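Hyaluronidase (Thermobaculum terrenum, PDB 5DIY) probably removes N-acetylglucosamine from O-GlcNAc-modified proteins as a family 84 glycoside hydrolase, crystallised here as a mutant of its active site. Local coordinates at residues C[86-91]-C[142-147]; C[268-273]-C[288-293]; C[383-388]-C[419-424]. One frame throughout, in Å; residues are numbered along the deposited sequence.

How the interactions relate
Following the chain from the N terminus, interaction 1 comes first: it closes a loop of 50 residues, bringing 86-91, which follows strand 77-82 of the TIM barrel, against helix 137-153. Interaction 2 then closes a short loop of 14 residues, folding helix 284-296 back on helix 262-277, the helix that follows the last barrel strand, 251-256. Interaction 3 closes a loop of 30 residues, pairing helices 373-398 and 412-428 of the C-terminal helical region. The three loops stand in series, with neither nesting nor crossing. Interactions 1 and 3 lie on opposite sides of the chain's centre, their centres about 59 Å apart, and interaction 2 is about 36 Å from interaction 3, centre to centre.

Interaction 1: C[86-91]-C[142-147]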
loop_
_atom_site.group_PDB
_atom_site.type_symbol
_atom_site.label_atom_id
_atom_site.label_comp_id
_atom_site.label_asym_id
_atom_site.label_seq_id
_atom_site.Cartn_x
_atom_site.Cartn_y
_atom_site.Cartn_z
ATOM N N LEU C 86 15.397 -17.251 6.758
ATOM C CA LEU C 86 14.840 -17.740 8.027
ATOM C C LEU C 86 15.591 -18.961 8.545
ATOM O O LEU C 86 15.682 -19.147 9.754
ATOM C CB LEU C 86 13.348 -18.082 7.901
ATOM C CG LEU C 86 12.394 -16.958 7.504
ATOM C CD1 LEU C 86 11.011 -17.525 7.214
ATOM C CD2 LEU C 86 12.328 -15.900 8.593
ATOM N N SER C 87 16.107 -19.789 7.636
ATOM C CA SER C 87 16.805 -21.035 8.006
ATOM C C SER C 87 18.139 -21.312 7.287
ATOM O O SER C 87 18.742 -22.353 7.526
ATOM C CB SER C 87 15.855 -22.216 7.795
ATOM O OG SER C 87 15.452 -22.302 6.439
ATOM N N LEU C 88 18.621 -20.400 6.442
ATOM C CA LEU C 88 19.856 -20.641 5.681
ATOM C C LEU C 88 21.073 -20.728 6.595
ATOM O O LEU C 88 21.257 -19.883 7.466
ATOM C CB LEU C 88 20.095 -19.534 4.643
ATOM C CG LEU C 88 21.424 -19.497 3.873
ATOM C CD1 LEU C 88 21.619 -20.776 3.076
ATOM C CD2 LEU C 88 21.475 -18.290 2.949
ATOM N N VAL C 89 21.889 -21.755 6.377
ATOM C CA VAL C 89 23.238 -21.820 6.929
ATOM C C VAL C 89 24.154 -21.212 5.864
ATOM O O VAL C 89 24.485 -21.863 4.870
ATOM C CB VAL C 89 23.662 -23.268 7.279
ATOM C CG1 VAL C 89 24.953 -23.262 8.093
ATOM C CG2 VAL C 89 22.554 -23.982 8.045
ATOM N N TYR C 90 24.539 -19.953 6.073
ATOM C CA TYR C 90 25.316 -19.186 5.089
ATOM C C TYR C 90 26.632 -19.859 4.677
ATOM O O TYR C 90 26.972 -19.871 3.497
ATOM C CB TYR C 90 25.598 -17.771 5.608
ATOM C CG TYR C 90 24.373 -16.886 5.687
ATOM C CD1 TYR C 90 23.883 -16.242 4.553
ATOM C CD2 TYR C 90 23.700 -16.695 6.895
ATOM C CE1 TYR C 90 22.763 -15.434 4.617
ATOM C CE2 TYR C 90 22.579 -15.886 6.970
ATOM C CZ TYR C 90 22.111 -15.258 5.829
ATOM O OH TYR C 90 20.998 -14.454 5.897
ATOM N N SER C 91 27.346 -20.431 5.648
ATOM C CA SER C 91 28.657 -21.063 5.410
ATOM C C SER C 91 28.593 -22.472 4.811
ATOM O O SER C 91 29.627 -22.995 4.386
ATOM C CB SER C 91 29.472 -21.107 6.711
ATOM O OG SER C 91 28.796 -21.850 7.711
ATOM N N ALA C 142 27.126 -11.354 2.301
ATOM C CA ALA C 142 28.010 -10.932 1.212
ATOM C C ALA C 142 28.779 -12.119 0.626
ATOM O O ALA C 142 28.865 -12.261 -0.595
ATOM C CB ALA C 142 28.975 -9.851 1.686
ATOM N N ASP C 143 29.316 -12.969 1.504
ATOM C CA ASP C 143 30.050 -14.168 1.088
ATOM C C ASP C 143 29.146 -15.188 0.398
ATOM O O ASP C 143 29.536 -15.796 -0.604
ATOM C CB ASP C 143 30.754 -14.824 2.285
ATOM C CG ASP C 143 31.446 -16.125 1.911
ATOM O OD1 ASP C 143 32.178 -16.134 0.897
ATOM O OD2 ASP C 143 31.236 -17.140 2.607
ATOM N N PHE C 144 27.945 -15.383 0.935
ATOM C CA PHE C 144 26.973 -16.270 0.302
ATOM C C PHE C 144 26.608 -15.783 -1.101
ATOM O O PHE C 144 26.643 -16.555 -2.060
ATOM C CB PHE C 144 25.713 -16.391 1.153
ATOM C CG PHE C 144 24.715 -17.367 0.610
ATOM C CD1 PHE C 144 24.917 -18.726 0.756
ATOM C CD2 PHE C 144 23.575 -16.930 -0.057
ATOM C CE1 PHE C 144 24.002 -19.644 0.259
ATOM C CE2 PHE C 144 22.654 -17.837 -0.556
ATOM C CZ PHE C 144 22.868 -19.196 -0.398
ATOM N N LEU C 145 26.263 -14.504 -1.213
ATOM C CA LEU C 145 25.829 -13.943 -2.498
ATOM C C LEU C 145 26.953 -13.925 -3.529
ATOM O O LEU C 145 26.711 -14.193 -4.710
ATOM C CB LEU C 145 25.230 -12.544 -2.314
ATOM C CG LEU C 145 23.895 -12.528 -1.556
ATOM C CD1 LEU C 145 23.568 -11.118 -1.095
ATOM C CD2 LEU C 145 22.766 -13.104 -2.404
ATOM N N THR C 146 28.173 -13.622 -3.077
ATOM C CA THR C 146 29.369 -13.711 -3.927
ATOM C C THR C 146 29.520 -15.111 -4.511
ATOM O O THR C 146 29.703 -15.261 -5.723
ATOM C CB THR C 146 30.652 -13.352 -3.144
ATOM O OG1 THR C 146 30.538 -12.022 -2.620
ATOM C CG2 THR C 146 31.915 -13.449 -4.048
ATOM N N ARG C 147 29.417 -16.124 -3.649
ATOM C CA ARG C 147 29.534 -17.529 -4.075
ATOM C C ARG C 147 28.401 -17.979 -5.000
ATOM O O ARG C 147 28.639 -18.759 -5.928
ATOM C CB ARG C 147 29.662 -18.478 -2.872
ATOM C CG ARG C 147 31.073 -18.523 -2.301
ATOM C CD ARG C 147 31.235 -19.590 -1.232
ATOM N NE ARG C 147 30.575 -19.207 0.015
ATOM C CZ ARG C 147 29.518 -19.806 0.576
ATOM N NH1 ARG C 147 28.950 -20.884 0.045
ATOM N NH2 ARG C 147 29.033 -19.321 1.720
HETATM O O HOH W 1 26.546 -21.459 1.189
#
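Leu-88 lays its CD2 methyl over the centre of the Phe-144 ring, 3.7 Å from the centroid and only 9° off the ring normal, a CH-pi contact made as the two side chains reach toward each other tip to tip. Its second methyl, CD1, lies 3.9 Å from Phe-144 CE1, nearer the rim. With CG anti to the backbone N (chi1 -176°), Phe-144 starts its side chain off helix 137-153 toward the loop. Tyr-90 crosses it at about a right angle and takes Phe-144 CB at its own ring edge, CD1 to CB 3.9 Å.

Beside this apolar contact, the carbonyl of Tyr-90 is gripped twice. Arg-147 NH2 donates to Tyr-90 O at 2.8 Å, with the oxygen in the guanidinium plane, and a water donates to the same oxygen while accepting from Arg-147 NH1 at 2.7 Å. Asp-143, one turn earlier, forms a salt bridge from OD2 to Arg-147 NH2 at 3.2 Å, which helps hold the guanidinium in place and probably balances its charge. Tyr-134 OH also bonds to Asp-143 OD2.

The contact joins the loop after barrel strand 77-82 to helix 137-153, which precedes strand 160-164. Helix 93-108 flanks it through Leu-96 and Leu-99, and helix 128-133 holds the loop through Asp-130, bonded to Tyr-90 N and Ser-91 OG.

Interaction 2: C[268-273]-C[288-293]; sequences PLYTFA and WRQAVS
Tyr-270 and Thr-271 carry the side of helix 262-277 that packs on helix 284-296, a helix-helix contact at the end of the TIM-barrel region, where the first of the two helices follows the last barrel strand. The segment axes approach to 8.7 Å, with their N-to-C directions 128° apart.

At the start of the segment, Pro-268 O accepts from Phe-272 N and, at 2.6 Å, from Thr-271 OG1. Tyr-270 comes next. Its CG stands anti to the backbone N (chi1 -174°) and leaves helix 262-277 toward the facing helix. Ala-291 lies over one face of the ring: CA is 3.9 Å from the ring centroid in a CH-pi contact, offset toward the rim, while CB comes to 3.4 Å from Tyr-270 CD1. The small alanine lets the ring lie close to the helix backbone. Farther out, the Gln-290 side chain crosses that of Tyr-270 at about a right angle, its amide plane 78° from the ring, with Gln-290 NE2 3.2 Å from Tyr-270 OH. An alanine in place of Tyr-270 would probably open a gap over Ala-291 and leave the Gln-290 side chain more free to turn.

Thr-271 follows, its two branches divided between tasks. OG1 turns back to its own helix and is also bonded by Tyr-240 N. CG2, anti to the carbonyl carbon, points across to the other helix near Trp-288, whose indole NE1 bonds to Ile-237 O. This methyl comes closest to the backbone, Thr-271 CG2 lying 3.6 Å from Trp-288 N and 3.7 Å from Trp-288 CA.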
loop_
_atom_site.group_PDB
_atom_site.type_symbol
_atom_site.label_atom_id
_atom_site.label_comp_id
_atom_site.label_asym_id
_atom_site.label_seq_id
_atom_site.Cartn_x
_atom_site.Cartn_y
_atom_site.Cartn_z
ATOM N N PRO C 268 -3.214 3.377 -9.170
ATOM C CA PRO C 268 -1.933 3.980 -8.764
ATOM C C PRO C 268 -0.727 3.531 -9.585
ATOM O O PRO C 268 0.188 4.332 -9.798
ATOM C CB PRO C 268 -1.780 3.544 -7.297
ATOM C CG PRO C 268 -2.655 2.358 -7.153
ATOM C CD PRO C 268 -3.811 2.606 -8.065
ATOM N N LEU C 269 -0.720 2.280 -10.050
ATOM C CA LEU C 269 0.365 1.793 -10.924
ATOM C C LEU C 269 0.447 2.550 -12.252
ATOM O O LEU C 269 1.552 2.793 -12.757
ATOM C CB LEU C 269 0.271 0.279 -11.163
ATOM C CG LEU C 269 0.566 -0.621 -9.952
ATOM C CD1 LEU C 269 0.306 -2.073 -10.328
ATOM C CD2 LEU C 269 1.985 -0.436 -9.426
ATOM N N TYR C 270 -0.706 2.930 -12.806
ATOM C CA TYR C 270 -0.745 3.809 -13.979
ATOM C C TYR C 270 0.025 5.103 -13.710
ATOM O O TYR C 270 0.839 5.521 -14.527
ATOM C CB TYR C 270 -2.193 4.128 -14.387
ATOM C CG TYR C 270 -2.329 4.905 -15.680
ATOM C CD1 TYR C 270 -2.128 6.286 -15.716
ATOM C CD2 TYR C 270 -2.667 4.264 -16.875
ATOM C CE1 TYR C 270 -2.247 7.001 -16.894
ATOM C CE2 TYR C 270 -2.796 4.976 -18.062
ATOM C CZ TYR C 270 -2.586 6.344 -18.065
ATOM O OH TYR C 270 -2.707 7.073 -19.229
ATOM N N THR C 271 -0.231 5.720 -12.558
ATOM C CA THR C 271 0.409 6.990 -12.202
ATOM C C THR C 271 1.902 6.807 -11.929
ATOM O O THR C 271 2.722 7.650 -12.310
ATOM C CB THR C 271 -0.284 7.687 -11.005
ATOM O OG1 THR C 271 -0.118 6.922 -9.796
ATOM C CG2 THR C 271 -1.768 7.903 -11.293
ATOM N N PHE C 272 2.229 5.709 -11.261
ATOM C CA PHE C 272 3.609 5.273 -11.049
ATOM C C PHE C 272 4.367 5.169 -12.376
ATOM O O PHE C 272 5.458 5.721 -12.503
ATOM C CB PHE C 272 3.586 3.950 -10.269
ATOM C CG PHE C 272 4.896 3.210 -10.219
ATOM C CD1 PHE C 272 5.965 3.699 -9.481
ATOM C CD2 PHE C 272 5.036 1.976 -10.858
ATOM C CE1 PHE C 272 7.170 2.999 -9.407
ATOM C CE2 PHE C 272 6.235 1.269 -10.789
ATOM C CZ PHE C 272 7.305 1.780 -10.059
ATOM N N ALA C 273 3.762 4.514 -13.367
ATOM C CA ALA C 273 4.359 4.364 -14.710
ATOM C C ALA C 273 4.571 5.694 -15.440
ATOM O O ALA C 273 5.585 5.878 -16.117
ATOM C CB ALA C 273 3.513 3.431 -15.566
ATOM N N TRP C 288 -3.583 10.870 -12.212
ATOM C CA TRP C 288 -4.677 10.112 -11.609
ATOM C C TRP C 288 -5.981 10.222 -12.412
ATOM O O TRP C 288 -6.692 9.230 -12.560
ATOM C CB TRP C 288 -4.893 10.549 -10.161
ATOM C CG TRP C 288 -5.721 9.611 -9.361
ATOM C CD1 TRP C 288 -5.301 8.478 -8.725
ATOM C CD2 TRP C 288 -7.119 9.730 -9.094
ATOM N NE1 TRP C 288 -6.356 7.873 -8.079
ATOM C CE2 TRP C 288 -7.485 8.623 -8.286
ATOM C CE3 TRP C 288 -8.100 10.665 -9.452
ATOM C CZ2 TRP C 288 -8.789 8.426 -7.833
ATOM C CZ3 TRP C 288 -9.404 10.467 -9.006
ATOM C CH2 TRP C 288 -9.733 9.353 -8.197
ATOM N N ARG C 289 -6.269 11.409 -12.950
ATOM C CA ARG C 289 -7.482 11.636 -13.768
ATOM C C ARG C 289 -7.422 10.955 -15.135
ATOM O O ARG C 289 -8.422 10.403 -15.596
ATOM C CB ARG C 289 -7.752 13.135 -13.948
ATOM C CG ARG C 289 -8.159 13.827 -12.657
ATOM C CD ARG C 289 -8.055 15.343 -12.764
ATOM N NE ARG C 289 -8.924 15.871 -13.816
ATOM C CZ ARG C 289 -10.253 16.008 -13.732
ATOM N NH1 ARG C 289 -10.923 15.667 -12.631
ATOM N NH2 ARG C 289 -10.927 16.493 -14.775
ATOM N N GLN C 290 -6.262 11.002 -15.786
ATOM C CA GLN C 290 -6.059 10.245 -17.024
ATOM C C GLN C 290 -6.153 8.733 -16.766
ATOM O O GLN C 290 -6.730 7.999 -17.575
ATOM C CB GLN C 290 -4.725 10.595 -17.688
ATOM C CG GLN C 290 -4.636 10.127 -19.136
ATOM C CD GLN C 290 -3.416 10.669 -19.857
ATOM O OE1 GLN C 290 -3.541 11.438 -20.813
ATOM N NE2 GLN C 290 -2.227 10.270 -19.403
ATOM N N ALA C 291 -5.593 8.284 -15.640
ATOM C CA ALA C 291 -5.695 6.884 -15.211
ATOM C C ALA C 291 -7.147 6.435 -15.065
ATOM O O ALA C 291 -7.534 5.409 -15.630
ATOM C CB ALA C 291 -4.954 6.666 -13.897
ATOM N N VAL C 292 -7.934 7.204 -14.308
ATOM C CA VAL C 292 -9.366 6.918 -14.099
ATOM C C VAL C 292 -10.135 6.866 -15.432
ATOM O O VAL C 292 -10.914 5.943 -15.649
ATOM C CB VAL C 292 -10.036 7.941 -13.133
ATOM C CG1 VAL C 292 -11.562 7.824 -13.150
ATOM C CG2 VAL C 292 -9.526 7.754 -11.709
ATOM N N SER C 293 -9.912 7.849 -16.304
ATOM C CA SER C 293 -10.570 7.904 -17.624
ATOM C C SER C 293 -10.274 6.676 -18.494
ATOM O O SER C 293 -11.200 6.017 -18.968
ATOM C CB SER C 293 -10.151 9.162 -18.379
ATOM O OG SER C 293 -10.440 10.314 -17.615
#

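Interaction 3: C[383-388]-C[419-424]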
loop_
_atom_site.group_PDB
_atom_site.type_symbol
_atom_site.label_atom_id
_atom_site.label_comp_id
_atom_site.label_asym_id
_atom_site.label_seq_id
_atom_site.Cartn_x
_atom_site.Cartn_y
_atom_site.Cartn_z
ATOM N N THR C 383 -22.600 7.526 4.811
ATOM C CA THR C 383 -23.521 8.482 4.189
ATOM C C THR C 383 -24.936 8.400 4.779
ATOM O O THR C 383 -25.547 9.438 5.059
ATOM C CB THR C 383 -23.582 8.273 2.659
ATOM O OG1 THR C 383 -22.247 8.157 2.139
ATOM C CG2 THR C 383 -24.312 9.423 1.965
ATOM N N ASP C 384 -25.441 7.180 4.976
ATOM C CA ASP C 384 -26.733 6.961 5.649
ATOM C C ASP C 384 -26.740 7.594 7.039
ATOM O O ASP C 384 -27.742 8.178 7.458
ATOM C CB ASP C 384 -27.059 5.459 5.804
ATOM C CG ASP C 384 -27.359 4.758 4.483
ATOM O OD1 ASP C 384 -27.788 5.400 3.510
ATOM O OD2 ASP C 384 -27.165 3.530 4.429
ATOM N N TYR C 385 -25.615 7.493 7.745
ATOM C CA TYR C 385 -25.536 7.991 9.122
ATOM C C TYR C 385 -25.483 9.523 9.157
ATOM O O TYR C 385 -26.110 10.146 10.021
ATOM C CB TYR C 385 -24.349 7.381 9.875
ATOM C CG TYR C 385 -24.228 5.867 9.812
ATOM C CD1 TYR C 385 -25.310 5.041 9.447
ATOM C CD2 TYR C 385 -23.025 5.248 10.145
ATOM C CE1 TYR C 385 -25.176 3.660 9.395
ATOM C CE2 TYR C 385 -22.888 3.870 10.104
ATOM C CZ TYR C 385 -23.964 3.080 9.724
ATOM O OH TYR C 385 -23.819 1.708 9.684
ATOM N N LEU C 386 -24.750 10.125 8.221
ATOM C CA LEU C 386 -24.729 11.586 8.084
ATOM C C LEU C 386 -26.116 12.161 7.811
ATOM O O LEU C 386 -26.457 13.226 8.315
ATOM C CB LEU C 386 -23.782 12.025 6.965
ATOM C CG LEU C 386 -22.294 11.989 7.292
ATOM C CD1 LEU C 386 -21.488 12.227 6.019
ATOM C CD2 LEU C 386 -21.938 13.025 8.353
ATOM N N ASP C 387 -26.894 11.447 7.003
ATOM C CA ASP C 387 -28.281 11.798 6.715
ATOM C C ASP C 387 -29.126 11.887 7.996
ATOM O O ASP C 387 -29.915 12.814 8.168
ATOM C CB ASP C 387 -28.884 10.767 5.743
ATOM C CG ASP C 387 -29.990 11.339 4.873
ATOM O OD1 ASP C 387 -30.261 12.560 4.914
ATOM O OD2 ASP C 387 -30.602 10.543 4.127
ATOM N N GLN C 388 -28.934 10.932 8.903
ATOM C CA GLN C 388 -29.580 10.974 10.214
ATOM C C GLN C 388 -29.048 12.092 11.125
ATOM O O GLN C 388 -29.807 12.645 11.918
ATOM C CB GLN C 388 -29.494 9.609 10.902
ATOM C CG GLN C 388 -30.260 8.517 10.155
ATOM C CD GLN C 388 -31.749 8.782 10.091
ATOM O OE1 GLN C 388 -32.344 9.229 11.068
ATOM N NE2 GLN C 388 -32.354 8.525 8.937
ATOM N N ARG C 419 -30.851 10.563 17.996
ATOM C CA ARG C 419 -29.810 10.238 18.980
ATOM C C ARG C 419 -29.712 8.740 19.198
ATOM O O ARG C 419 -28.618 8.192 19.229
ATOM C CB ARG C 419 -30.066 10.911 20.331
ATOM C CG ARG C 419 -29.921 12.417 20.320
ATOM C CD ARG C 419 -29.923 12.996 21.731
ATOM N NE ARG C 419 -28.587 12.985 22.354
ATOM C CZ ARG C 419 -28.181 12.184 23.347
ATOM N NH1 ARG C 419 -28.983 11.268 23.885
ATOM N NH2 ARG C 419 -26.941 12.299 23.812
ATOM N N THR C 420 -30.871 8.100 19.350
ATOM C CA THR C 420 -30.970 6.645 19.486
ATOM C C THR C 420 -30.321 5.943 18.299
ATOM O O THR C 420 -29.477 5.061 18.480
ATOM C CB THR C 420 -32.449 6.209 19.610
ATOM O OG1 THR C 420 -33.019 6.844 20.757
ATOM C CG2 THR C 420 -32.602 4.703 19.741
ATOM N N TYR C 421 -30.718 6.347 17.094
ATOM C CA TYR C 421 -30.175 5.774 15.866
ATOM C C TYR C 421 -28.652 5.934 15.799
ATOM O O TYR C 421 -27.949 4.985 15.465
ATOM C CB TYR C 421 -30.826 6.412 14.630
ATOM C CG TYR C 421 -30.275 5.897 13.315
ATOM C CD1 TYR C 421 -29.101 6.428 12.764
ATOM C CD2 TYR C 421 -30.919 4.877 12.617
ATOM C CE1 TYR C 421 -28.588 5.947 11.564
ATOM C CE2 TYR C 421 -30.412 4.395 11.419
ATOM C CZ TYR C 421 -29.253 4.938 10.897
ATOM O OH TYR C 421 -28.756 4.467 9.705
ATOM N N LEU C 422 -28.159 7.133 16.103
ATOM C CA LEU C 422 -26.723 7.412 16.013
ATOM C C LEU C 422 -25.919 6.590 17.019
ATOM O O LEU C 422 -24.882 6.036 16.671
ATOM C CB LEU C 422 -26.433 8.908 16.174
ATOM C CG LEU C 422 -26.851 9.760 14.970
ATOM C CD1 LEU C 422 -26.662 11.229 15.286
ATOM C CD2 LEU C 422 -26.098 9.372 13.705
ATOM N N ARG C 423 -26.431 6.489 18.244
ATOM C CA ARG C 423 -25.824 5.661 19.289
ATOM C C ARG C 423 -25.672 4.212 18.829
ATOM O O ARG C 423 -24.603 3.616 18.976
ATOM C CB ARG C 423 -26.659 5.746 20.574
ATOM C CG ARG C 423 -26.045 5.049 21.777
ATOM C CD ARG C 423 -26.929 5.146 23.015
ATOM N NE ARG C 423 -27.240 6.523 23.403
ATOM C CZ ARG C 423 -26.380 7.399 23.937
ATOM N NH1 ARG C 423 -25.099 7.092 24.164
ATOM N NH2 ARG C 423 -26.806 8.618 24.248
ATOM N N GLU C 424 -26.736 3.679 18.229
ATOM C CA GLU C 424 -26.743 2.321 17.679
ATOM C C GLU C 424 -25.698 2.133 16.565
ATOM O O GLU C 424 -24.861 1.231 16.650
ATOM C CB GLU C 424 -28.147 1.970 17.162
ATOM C CG GLU C 424 -28.399 0.488 16.925
ATOM C CD GLU C 424 -29.743 0.216 16.254
ATOM O OE1 GLU C 424 -30.619 1.112 16.250
ATOM O OE2 GLU C 424 -29.921 -0.898 15.714
#
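Tyr-421 has CG anti to the backbone N (chi1 178°), which points CG away from its own backbone N, toward helix 373-398, while Gln-388 has CG anti to the carbonyl carbon (chi1 -64°), placing that methylene over the ring. Gln-388 CG sits 3.7 Å from the centroid of the Tyr-421 ring, 25° off the normal, and is displaced toward the rim on the CD1-CE1 side, where its closest approach is 3.4 Å to Tyr-421 CE1. Gln-388 CB follows over the same side, 3.7 Å from Tyr-421 CD1. The aliphatic part of the glutamine thus does the packing, and its chain bends at chi2.

The far end of Tyr-421 meets Tyr-385. The two side chains cross at about a right angle, and Tyr-421 OH lies at the edge of the Tyr-385 ring, near its plane, 3.5 Å from CD1 and 3.7 Å from CE1. The phenol oxygen therefore approaches ring carbons of Tyr-385 rather than its hydroxyl. Beside this pair, Leu-422 reaches across with CD2, which rests 3.8 Å from Tyr-385 O in a van der Waals contact. Apolar and aromatic packing thus dominates the contact between the segments.

The two segments run nearly antiparallel, their axes 10.1 Å apart at closest approach, as neighbours in the C-terminal helical bundle. Helix 440-451 packs against both, with Leu-445 touching Tyr-385 and Leu-422, while helix 340-362 lies against helix 373-398 through Met-354 and Gln-355.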